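Local coordinates for protein endo-beta-1,4-glucanase (Bacillus licheniformis, PDB 2JEN) that hydrolyses the beta-1,4-glucan backbone of plant cell-wall polysaccharides as a family 12 glycoside hydrolase, acting on xyloglucan and also classed as a cellulase, at residues Ser36-Phe41 against Lys45-Asn50; Ile92-His97 against Ala104-Pro109; Phe200-Thr205 against Asn220-Ser225. The protein carries 1 engineered substitution. All coordinates share one frame; numbering follows the deposited sequence.

Contact 1 of 3, residues Ser36-Phe41 against Lys45-Asn50; sequences SDKLYF and KYYIFN. With XYS (alpha-D-xylopyranose), chain B; SO4 (sulfate ion), chain G.
Ser36-Phe41 and Lys45-Asn50 form an antiparallel hairpin whose strands run at 156° to each other, with paired backbone bonds between Leu39 and Ile48 and a classic beta bulge near the turn, where Lys45 and Tyr46 both face Phe41. One face of the hairpin carries Lys38, Tyr40, Tyr47 and Phe49. The ring of Tyr47 leaves its strand between the backbone N and the carbonyl carbon (chi1 53°), which sets it alongside the extended Lys38 chain. Lysine suits this position because its methylenes lie against the Tyr47 ring: CD sits over one face, 4.1 Å from the ring centroid, in a CH-pi contact. Tyr47 CB does the same to Tyr40, 4.0 Å from the centroid of the Tyr40 ring. On the other face Tyr46 CB sits over the Phe41 ring, 3.9 Å from its centroid, and the two rings meet obliquely with planes at 46°. Ile48 CG1 is 3.8 Å from Phe41 CE1. Phe41 and Ile48 pack on His67 and Met73, Tyr46 on Ile92 and Trp256; the Tyr46 hydroxyl is hydrogen-bonded to Asp257. Toward the glycan, Ser36 OG and O4 of the xylose are hydrogen-bonded at 2.8 Å. The Phe41, Tyr46 and Ile48 face is thus joined by apolar packing, whereas beside Tyr47 the amino end of Lys38 reaches water and a sulfate, probably a crystallisation feature.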
loop_
_atom_site.group_PDB
_atom_site.type_symbol
_atom_site.label_atom_id
_atom_site.label_comp_id
_atom_site.label_asym_id
_atom_site.label_seq_id
_atom_site.Cartn_x
_atom_site.Cartn_y
_atom_site.Cartn_z
ATOM N N SER A 36 -2.571 -9.742 14.656
ATOM C CA SER A 36 -1.914 -10.361 15.814
ATOM C C SER A 36 -0.423 -10.117 15.880
ATOM O O SER A 36 0.258 -10.709 16.711
ATOM C CB SER A 36 -2.226 -11.850 15.890
ATOM O OG SER A 36 -3.611 -12.054 16.035
ATOM N N ASP A 37 0.103 -9.187 15.076
ATOM C CA ASP A 37 1.503 -8.779 15.253
ATOM C C ASP A 37 1.754 -8.233 16.654
ATOM O O ASP A 37 0.865 -7.664 17.284
ATOM C CB ASP A 37 1.929 -7.771 14.198
ATOM C CG ASP A 37 2.058 -8.362 12.787
ATOM O OD1 ASP A 37 1.951 -9.592 12.612
ATOM O OD2 ASP A 37 2.326 -7.563 11.846
ATOM N N LYS A 38 3.005 -8.386 17.114
ATOM C CA LYS A 38 3.401 -7.964 18.445
ATOM C C LYS A 38 4.701 -7.194 18.389
ATOM O O LYS A 38 5.674 -7.655 17.780
ATOM C CB LYS A 38 3.570 -9.164 19.369
ATOM C CG LYS A 38 2.283 -9.967 19.571
ATOM C CD LYS A 38 2.446 -11.220 20.425
ATOM C CE LYS A 38 1.100 -11.900 20.626
ATOM N NZ LYS A 38 1.208 -13.140 21.407
ATOM N N LEU A 39 4.713 -6.031 19.029
ATOM C CA LEU A 39 5.911 -5.259 19.243
ATOM C C LEU A 39 6.225 -5.218 20.729
ATOM O O LEU A 39 5.602 -4.483 21.515
ATOM C CB LEU A 39 5.818 -3.827 18.693
ATOM C CG LEU A 39 5.665 -3.712 17.175
ATOM C CD1 LEU A 39 5.397 -2.283 16.735
ATOM C CD2 LEU A 39 6.911 -4.255 16.449
ATOM N N TYR A 40 7.220 -5.999 21.143
ATOM C CA TYR A 40 7.591 -6.076 22.550
ATOM C C TYR A 40 8.402 -4.855 22.942
ATOM O O TYR A 40 9.152 -4.278 22.137
ATOM C CB TYR A 40 8.425 -7.329 22.810
ATOM C CG TYR A 40 7.652 -8.619 22.651
ATOM C CD1 TYR A 40 7.567 -9.240 21.425
ATOM C CD2 TYR A 40 6.958 -9.183 23.720
ATOM C CE1 TYR A 40 6.859 -10.404 21.241
ATOM C CE2 TYR A 40 6.224 -10.361 23.545
ATOM C CZ TYR A 40 6.177 -10.960 22.304
ATOM O OH TYR A 40 5.462 -12.125 22.122
ATOM N N PHE A 41 8.323 -4.478 24.216
ATOM C CA PHE A 41 9.156 -3.403 24.744
ATOM C C PHE A 41 9.310 -3.569 26.235
ATOM O O PHE A 41 8.669 -4.430 26.842
ATOM C CB PHE A 41 8.658 -2.018 24.332
ATOM C CG PHE A 41 7.309 -1.621 24.880
ATOM C CD1 PHE A 41 6.128 -2.089 24.332
ATOM C CD2 PHE A 41 7.213 -0.729 25.925
ATOM C CE1 PHE A 41 4.925 -1.674 24.825
ATOM C CE2 PHE A 41 5.982 -0.305 26.409
ATOM C CZ PHE A 41 4.859 -0.791 25.885
ATOM N N LYS A 45 8.404 -7.073 28.927
ATOM C CA LYS A 45 7.344 -6.994 29.952
ATOM C C LYS A 45 6.002 -6.657 29.315
ATOM O O LYS A 45 4.959 -7.059 29.810
ATOM C CB LYS A 45 7.694 -5.909 30.974
ATOM C CG LYS A 45 6.756 -5.843 32.177
ATOM C CD LYS A 45 7.143 -4.671 33.080
ATOM C CE LYS A 45 6.084 -4.457 34.159
ATOM N NZ LYS A 45 6.362 -3.300 35.058
ATOM N N TYR A 46 6.051 -5.932 28.213
ATOM C CA TYR A 46 4.836 -5.520 27.498
ATOM C C TYR A 46 4.965 -5.849 26.043
ATOM O O TYR A 46 6.068 -5.965 25.506
ATOM C CB TYR A 46 4.644 -4.009 27.601
ATOM C CG TYR A 46 4.757 -3.403 28.982
ATOM C CD1 TYR A 46 3.948 -3.809 30.036
ATOM C CD2 TYR A 46 5.655 -2.386 29.222
ATOM C CE1 TYR A 46 4.048 -3.196 31.291
ATOM C CE2 TYR A 46 5.765 -1.791 30.447
ATOM C CZ TYR A 46 4.955 -2.195 31.476
ATOM O OH TYR A 46 5.063 -1.584 32.718
ATOM N N TYR A 47 3.825 -5.906 25.368
ATOM C CA TYR A 47 3.836 -5.786 23.890
ATOM C C TYR A 47 2.649 -5.032 23.419
ATOM O O TYR A 47 1.564 -5.110 23.991
ATOM C CB TYR A 47 3.919 -7.151 23.184
ATOM C CG TYR A 47 2.881 -8.186 23.582
ATOM C CD1 TYR A 47 3.094 -9.036 24.654
ATOM C CD2 TYR A 47 1.697 -8.345 22.849
ATOM C CE1 TYR A 47 2.152 -10.001 24.975
ATOM C CE2 TYR A 47 0.774 -9.341 23.187
ATOM C CZ TYR A 47 0.998 -10.140 24.265
ATOM O OH TYR A 47 0.097 -11.143 24.570
ATOM N N ILE A 48 2.859 -4.262 22.369
ATOM C CA ILE A 48 1.766 -3.695 21.600
ATOM C C ILE A 48 1.269 -4.837 20.712
ATOM O O ILE A 48 2.054 -5.548 20.102
ATOM C CB ILE A 48 2.187 -2.459 20.755
ATOM C CG1 ILE A 48 3.087 -1.491 21.555
ATOM C CG2 ILE A 48 0.962 -1.769 20.219
ATOM C CD1 ILE A 48 3.613 -0.314 20.756
ATOM N N PHE A 49 -0.033 -4.967 20.647
ATOM C CA PHE A 49 -0.682 -6.110 20.006
ATOM C C PHE A 49 -1.705 -5.652 18.965
ATOM O O PHE A 49 -2.628 -4.892 19.273
ATOM C CB PHE A 49 -1.396 -6.917 21.108
ATOM C CG PHE A 49 -2.007 -8.233 20.673
ATOM C CD1 PHE A 49 -1.410 -9.050 19.728
ATOM C CD2 PHE A 49 -3.151 -8.676 21.289
ATOM C CE1 PHE A 49 -1.980 -10.274 19.383
ATOM C CE2 PHE A 49 -3.720 -9.882 20.916
ATOM C CZ PHE A 49 -3.137 -10.675 19.986
ATOM N N ASN A 50 -1.513 -6.084 17.717
ATOM C CA ASN A 50 -2.386 -5.698 16.612
ATOM C C ASN A 50 -3.601 -6.605 16.626
ATOM O O ASN A 50 -3.819 -7.459 15.745
ATOM C CB ASN A 50 -1.634 -5.735 15.275
ATOM C CG ASN A 50 -2.263 -4.830 14.254
ATOM O OD1 ASN A 50 -2.940 -3.860 14.631
ATOM N ND2 ASN A 50 -1.962 -5.022 12.986
HETATM C C1 XYS B . -7.794 -13.518 18.295
HETATM C C2 XYS B . -7.803 -13.645 16.777
HETATM C C3 XYS B . -6.759 -12.727 16.129
HETATM C C4 XYS B . -6.854 -11.345 16.786
HETATM C C5 XYS B . -6.818 -11.364 18.321
HETATM O O2 XYS B . -7.507 -15.006 16.426
HETATM O O3 XYS B . -6.878 -12.587 14.697
HETATM O O4 XYS B . -5.882 -10.489 16.246
HETATM O O5 XYS B . -7.814 -12.212 18.773
HETATM S S SO4 G . 2.685 -15.347 18.600
HETATM O O1 SO4 G . 2.312 -14.725 17.347
HETATM O O2 SO4 G . 1.788 -16.415 19.036
HETATM O O3 SO4 G . 3.901 -16.034 18.110
HETATM O O4 SO4 G . 3.203 -14.522 19.685
HETATM O O HOH W 1 -1.498 -13.020 22.357
#

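Contact 2 of 3, residues Ile92-His97 against Ala104-Pro109; sequences IVSGWH and AGSGFP. With GLC (alpha-D-glucopyranose), chain C.
Gly95 and Ser94 at the end of strand 91-95 press closely against Ser106 and Phe108. With no side chain to interpose, Gly95 brings its CA within 3.8 Å of Phe108 CD2; at its backbone conformation (phi 99°) a CB would press on the preceding carbonyl and come too near the Phe108 ring, so glycine suits both. Ser94 OG lies at the edge of the Phe108 ring, 3.7 Å from Phe108 CE2, and also meets Ser106 CB at 3.3 Å. Phenylalanine suits its place because the ring packs on Val238, Val258 and Val260, in the hydrophobic layer between the two sheets of the beta-sandwich that family 12 enzymes share. Ser106 shapes the loop: with chi1 at 60°, OG folds back to accept from Phe108 N at 3.3 Å, an ST turn, and is hydrogen-bonded to Thr103 O. The join between the buried serines is looser: a water, not a direct hydrogen bond, links them, accepting from Ser94 OG at 2.7 Å and donating to Ser106 O. On the solvent side, exposed Gly105 and Gly107, both of positive phi, carry the loop. His97 NE2 donates to glucose O3 at 2.8 Å, and His97 ND1 is hydrogen-bonded to Glu239.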
loop_
_atom_site.group_PDB
_atom_site.type_symbol
_atom_site.label_atom_id
_atom_site.label_comp_id
_atom_site.label_asym_id
_atom_site.label_seq_id
_atom_site.Cartn_x
_atom_site.Cartn_y
_atom_site.Cartn_z
ATOM N N ILE A 92 -1.897 -2.361 24.358
ATOM C CA ILE A 92 -0.715 -2.849 25.054
ATOM C C ILE A 92 -1.145 -3.919 26.036
ATOM O O ILE A 92 -2.091 -3.709 26.784
ATOM C CB ILE A 92 0.024 -1.726 25.801
ATOM C CG1 ILE A 92 0.374 -0.591 24.854
ATOM C CG2 ILE A 92 1.248 -2.294 26.517
ATOM C CD1 ILE A 92 0.850 0.708 25.587
ATOM N N VAL A 93 -0.403 -5.025 26.073
ATOM C CA VAL A 93 -0.661 -6.170 26.966
ATOM C C VAL A 93 0.458 -6.230 27.966
ATOM O O VAL A 93 1.627 -6.306 27.591
ATOM C CB VAL A 93 -0.772 -7.500 26.178
ATOM C CG1 VAL A 93 -0.879 -8.722 27.095
ATOM C CG2 VAL A 93 -1.934 -7.439 25.209
ATOM N N SER A 94 0.113 -6.362 29.247
ATOM C CA SER A 94 0.973 -6.921 30.290
ATOM C C SER A 94 0.365 -8.158 30.880
ATOM O O SER A 94 -0.791 -8.120 31.268
ATOM C CB SER A 94 1.171 -5.866 31.381
ATOM O OG SER A 94 2.195 -6.318 32.257
ATOM N N GLY A 95 1.115 -9.242 30.945
ATOM C CA GLY A 95 0.616 -10.496 31.448
ATOM C C GLY A 95 0.224 -11.444 30.369
ATOM O O GLY A 95 0.967 -11.664 29.404
ATOM N N TRP A 96 -0.943 -12.045 30.550
ATOM C CA TRP A 96 -1.459 -13.085 29.675
ATOM C C TRP A 96 -2.399 -12.518 28.588
ATOM O O TRP A 96 -3.117 -11.555 28.816
ATOM C CB TRP A 96 -2.205 -14.123 30.545
ATOM C CG TRP A 96 -3.035 -15.141 29.852
ATOM C CD1 TRP A 96 -2.679 -16.406 29.541
ATOM C CD2 TRP A 96 -4.417 -15.006 29.470
ATOM N NE1 TRP A 96 -3.712 -17.064 28.945
ATOM C CE2 TRP A 96 -4.801 -16.228 28.882
ATOM C CE3 TRP A 96 -5.342 -13.959 29.517
ATOM C CZ2 TRP A 96 -6.089 -16.454 28.405
ATOM C CZ3 TRP A 96 -6.598 -14.151 29.001
ATOM C CH2 TRP A 96 -6.968 -15.389 28.455
ATOM N N HIS A 97 -2.446 -13.142 27.409
ATOM C CA HIS A 97 -3.533 -12.870 26.466
ATOM C C HIS A 97 -3.700 -14.054 25.522
ATOM O O HIS A 97 -3.155 -14.083 24.425
ATOM C CB HIS A 97 -3.323 -11.591 25.659
ATOM C CG HIS A 97 -4.540 -11.221 24.875
ATOM N ND1 HIS A 97 -5.489 -10.353 25.371
ATOM C CD2 HIS A 97 -5.020 -11.692 23.700
ATOM C CE1 HIS A 97 -6.491 -10.292 24.507
ATOM N NE2 HIS A 97 -6.233 -11.097 23.484
ATOM N N ALA A 104 7.175 -11.735 30.772
ATOM C CA ALA A 104 8.254 -11.751 31.753
ATOM C C ALA A 104 8.270 -10.481 32.555
ATOM O O ALA A 104 8.256 -9.380 32.015
ATOM C CB ALA A 104 9.589 -11.933 30.980
ATOM N N GLY A 105 8.346 -10.600 33.889
ATOM C CA GLY A 105 8.461 -9.443 34.729
ATOM C C GLY A 105 7.205 -8.637 34.911
ATOM O O GLY A 105 7.238 -7.575 35.487
ATOM N N SER A 106 6.070 -9.130 34.410
ATOM C CA SER A 106 4.852 -8.359 34.506
ATOM C C SER A 106 4.299 -8.293 35.921
ATOM O O SER A 106 3.596 -7.377 36.281
ATOM C CB SER A 106 3.795 -8.948 33.566
ATOM O OG SER A 106 3.473 -10.297 33.858
ATOM N N GLY A 107 4.606 -9.312 36.704
ATOM C CA GLY A 107 4.000 -9.472 38.011
ATOM C C GLY A 107 2.705 -10.261 38.023
ATOM O O GLY A 107 2.117 -10.493 39.090
ATOM N N PHE A 108 2.265 -10.744 36.856
ATOM C CA PHE A 108 1.070 -11.596 36.751
ATOM C C PHE A 108 1.505 -13.039 36.647
ATOM O O PHE A 108 2.570 -13.338 36.087
ATOM C CB PHE A 108 0.206 -11.144 35.558
ATOM C CG PHE A 108 -0.207 -9.720 35.668
ATOM C CD1 PHE A 108 -1.043 -9.316 36.697
ATOM C CD2 PHE A 108 0.310 -8.741 34.825
ATOM C CE1 PHE A 108 -1.357 -7.991 36.847
ATOM C CE2 PHE A 108 -0.025 -7.437 34.957
ATOM C CZ PHE A 108 -0.859 -7.049 36.004
ATOM N N PRO A 109 0.718 -13.969 37.201
ATOM C CA PRO A 109 -0.569 -13.735 37.868
ATOM C C PRO A 109 -0.402 -13.318 39.311
ATOM O O PRO A 109 0.619 -13.629 39.922
ATOM C CB PRO A 109 -1.235 -15.114 37.796
ATOM C CG PRO A 109 -0.098 -16.045 37.907
ATOM C CD PRO A 109 1.039 -15.398 37.146
HETATM C C1 GLC C . -11.577 -9.856 23.455
HETATM C C2 GLC C . -10.112 -10.181 23.239
HETATM C C3 GLC C . -9.946 -11.186 22.127
HETATM C C4 GLC C . -10.798 -12.407 22.467
HETATM C C5 GLC C . -12.262 -11.976 22.658
HETATM C C6 GLC C . -13.081 -13.186 23.131
HETATM O O2 GLC C . -9.314 -9.023 22.994
HETATM O O3 GLC C . -8.545 -11.448 21.939
HETATM O O4 GLC C . -10.771 -13.363 21.447
HETATM O O5 GLC C . -12.317 -11.049 23.724
HETATM O O6 GLC C . -13.963 -13.624 22.121
HETATM O O HOH W 2 2.716 -5.314 34.719
#

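Contact 3 of 3, residues Phe200-Thr205 against Asn220-Ser225; sequences FSFIRT and NYLADS
Phe202 and Tyr221 are brought together by different first torsions: CG of Phe202 stands opposite the carbonyl carbon (chi1 -64°), reaching from the strand to the helix, whereas Tyr221 swings its CG opposite the backbone N (chi1 161°) and brings the ring down toward the strand. The rim of Phe202 leads, with its CZ 3.7 Å from Tyr221 CD2, and that tyrosine carbon lies near the plane of the Phe202 ring. The planes are inclined at 71°, an oblique meeting with ring centroids 5.8 Å apart. Leu222, the next residue of the helix, takes the neighbouring phenylalanine. Its two methyls meet the near end of the Phe200 ring: Leu222 CD2 touches Phe200 CD1 at 3.7 Å, and Leu222 CD1 touches Phe200 CD2 at 3.8 Å. The same CD2 of Leu222 is 4.0 Å from Phe202 CZ, bridging the two phenylalanines. A branched leucine suits this spot because CD1 and CD2 both meet Phe200, and CD2 also reaches Phe202.

The strand is part of the curved sheet of the family 12 beta-sandwich, paired with strands 154-163 and 180-192, and helix 215-225 packs on the face of the sheet turned away from the glycan. Alternation along the strand divides the work. Phe200 and Phe202 face the helix, while Ser201 and Ile203 turn the other way, toward Met157, Trp159 and Pro167 of the glycan pocket. Because large rings fill the gap, the axes of strand 200-204 and helix 220-225 approach only to 11.4 Å. Phe218, earlier in the helix, adds an edge-to-face contact to Phe202, and Ile156 backs Leu222. Tyrosine fits at the border of this apolar patch: its ring packs on Phe202, Val175 and Ile177, while its hydroxyl is hydrogen-bonded to Glu173.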
loop_
_atom_site.group_PDB
_atom_site.type_symbol
_atom_site.label_atom_id
_atom_site.label_comp_id
_atom_site.label_asym_id
_atom_site.label_seq_id
_atom_site.Cartn_x
_atom_site.Cartn_y
_atom_site.Cartn_z
ATOM N N PHE A 200 -17.363 -6.352 34.010
ATOM C CA PHE A 200 -17.623 -5.227 34.843
ATOM C C PHE A 200 -16.939 -4.015 34.229
ATOM O O PHE A 200 -15.696 -4.026 34.097
ATOM C CB PHE A 200 -17.067 -5.437 36.250
ATOM C CG PHE A 200 -17.514 -6.720 36.898
ATOM C CD1 PHE A 200 -18.727 -6.793 37.538
ATOM C CD2 PHE A 200 -16.692 -7.830 36.908
ATOM C CE1 PHE A 200 -19.116 -7.977 38.140
ATOM C CE2 PHE A 200 -17.061 -8.999 37.538
ATOM C CZ PHE A 200 -18.295 -9.069 38.172
ATOM N N SER A 201 -17.724 -3.048 33.804
ATOM C CA SER A 201 -17.181 -1.862 33.106
ATOM C C SER A 201 -17.377 -0.626 33.936
ATOM O O SER A 201 -18.461 -0.386 34.454
ATOM C CB SER A 201 -17.834 -1.648 31.734
ATOM O OG SER A 201 -17.707 -2.819 30.924
ATOM N N PHE A 202 -16.321 0.157 34.041
ATOM C CA PHE A 202 -16.276 1.444 34.713
ATOM C C PHE A 202 -16.007 2.518 33.661
ATOM O O PHE A 202 -14.943 2.517 33.056
ATOM C CB PHE A 202 -15.133 1.455 35.735
ATOM C CG PHE A 202 -15.298 0.471 36.844
ATOM C CD1 PHE A 202 -14.972 -0.873 36.666
ATOM C CD2 PHE A 202 -15.834 0.860 38.079
ATOM C CE1 PHE A 202 -15.163 -1.803 37.683
ATOM C CE2 PHE A 202 -15.990 -0.075 39.099
ATOM C CZ PHE A 202 -15.682 -1.385 38.923
ATOM N N ILE A 203 -17.001 3.360 33.396
ATOM C CA ILE A 203 -16.900 4.375 32.340
ATOM C C ILE A 203 -16.781 5.748 32.956
ATOM O O ILE A 203 -17.686 6.214 33.658
ATOM C CB ILE A 203 -18.072 4.304 31.332
ATOM C CG1 ILE A 203 -18.010 2.970 30.590
ATOM C CG2 ILE A 203 -18.050 5.523 30.331
ATOM C CD1 ILE A 203 -19.083 2.763 29.575
ATOM N N ARG A 204 -15.668 6.404 32.744
ATOM C CA ARG A 204 -15.471 7.706 33.390
ATOM C C ARG A 204 -16.554 8.639 32.979
ATOM O O ARG A 204 -16.984 8.629 31.849
ATOM C CB ARG A 204 -14.076 8.273 33.076
ATOM C CG ARG A 204 -13.627 9.316 34.090
ATOM C CD ARG A 204 -12.215 9.783 33.755
ATOM N NE ARG A 204 -11.722 10.800 34.707
ATOM C CZ ARG A 204 -11.876 12.110 34.580
ATOM N NH1 ARG A 204 -12.511 12.666 33.577
ATOM N NH2 ARG A 204 -11.369 12.910 35.539
ATOM N N THR A 205 -17.052 9.486 33.909
ATOM C CA THR A 205 -18.220 10.308 33.568
ATOM C C THR A 205 -17.910 11.394 32.562
ATOM O O THR A 205 -18.826 11.865 31.873
ATOM C CB THR A 205 -18.871 10.929 34.819
ATOM O OG1 THR A 205 -17.885 11.653 35.545
ATOM C CG2 THR A 205 -19.440 9.830 35.726
ATOM N N ASN A 220 -11.368 -4.380 44.810
ATOM C CA ASN A 220 -11.948 -4.286 46.175
ATOM C C ASN A 220 -13.394 -3.825 46.149
ATOM O O ASN A 220 -14.225 -4.323 46.918
ATOM C CB ASN A 220 -11.132 -3.334 47.039
ATOM C CG ASN A 220 -9.898 -3.988 47.630
ATOM O OD1 ASN A 220 -9.711 -5.221 47.564
ATOM N ND2 ASN A 220 -9.040 -3.148 48.227
ATOM N N TYR A 221 -13.742 -2.876 45.285
ATOM C CA TYR A 221 -15.151 -2.474 45.140
ATOM C C TYR A 221 -15.963 -3.673 44.707
ATOM O O TYR A 221 -16.990 -3.971 45.301
ATOM C CB TYR A 221 -15.299 -1.289 44.188
ATOM C CG TYR A 221 -16.677 -1.080 43.629
ATOM C CD1 TYR A 221 -17.651 -0.391 44.356
ATOM C CD2 TYR A 221 -17.052 -1.574 42.380
ATOM C CE1 TYR A 221 -18.912 -0.135 43.804
ATOM C CE2 TYR A 221 -18.272 -1.330 41.838
ATOM C CZ TYR A 221 -19.213 -0.636 42.552
ATOM O OH TYR A 221 -20.429 -0.432 41.973
ATOM N N LEU A 222 -15.535 -4.391 43.687
ATOM C CA LEU A 222 -16.323 -5.512 43.195
ATOM C C LEU A 222 -16.450 -6.642 44.222
ATOM O O LEU A 222 -17.503 -7.257 44.331
ATOM C CB LEU A 222 -15.722 -6.010 41.868
ATOM C CG LEU A 222 -15.801 -5.058 40.689
ATOM C CD1 LEU A 222 -14.946 -5.624 39.534
ATOM C CD2 LEU A 222 -17.226 -4.805 40.255
ATOM N N ALA A 223 -15.372 -6.926 44.942
ATOM C CA ALA A 223 -15.354 -8.013 45.908
ATOM C C ALA A 223 -16.025 -7.631 47.210
ATOM O O ALA A 223 -16.953 -8.322 47.660
ATOM C CB ALA A 223 -13.906 -8.450 46.151
ATOM N N ASP A 224 -15.573 -6.545 47.817
ATOM C CA ASP A 224 -15.992 -6.220 49.192
ATOM C C ASP A 224 -17.269 -5.393 49.215
ATOM O O ASP A 224 -18.076 -5.518 50.160
ATOM C CB ASP A 224 -14.886 -5.414 49.877
ATOM C CG ASP A 224 -13.594 -6.184 50.051
ATOM O OD1 ASP A 224 -13.647 -7.417 50.207
ATOM O OD2 ASP A 224 -12.509 -5.529 50.003
ATOM N N SER A 225 -17.471 -4.489 48.263
ATOM C CA SER A 225 -18.670 -3.650 48.274
ATOM C C SER A 225 -19.841 -4.308 47.586
ATOM O O SER A 225 -20.977 -4.232 48.073
ATOM C CB SER A 225 -18.412 -2.281 47.665
ATOM O OG SER A 225 -17.411 -1.619 48.386
#

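How the contacts relate
From the N terminus the three contacts follow in series, none nested in or crossing another. Contact 1 closes the tight 38-41/46-49 hairpin at one margin of the larger sheet. Contact 2 then closes the loop that leaves strand 91-95, and it touches contact 1 directly, since 91-95 lies next to 46-49: Tyr47 O is 2.9 Å from Val93 N, and Phe49 packs on His97. Contact 3 closes a longer excursion, through strand 210-214, and ties the helix to strand 195-204 of the same sheet. Its centre is about 28 Å from that of contact 1, on the opposite side of the chain's centre, and about 22 Å from that of contact 2.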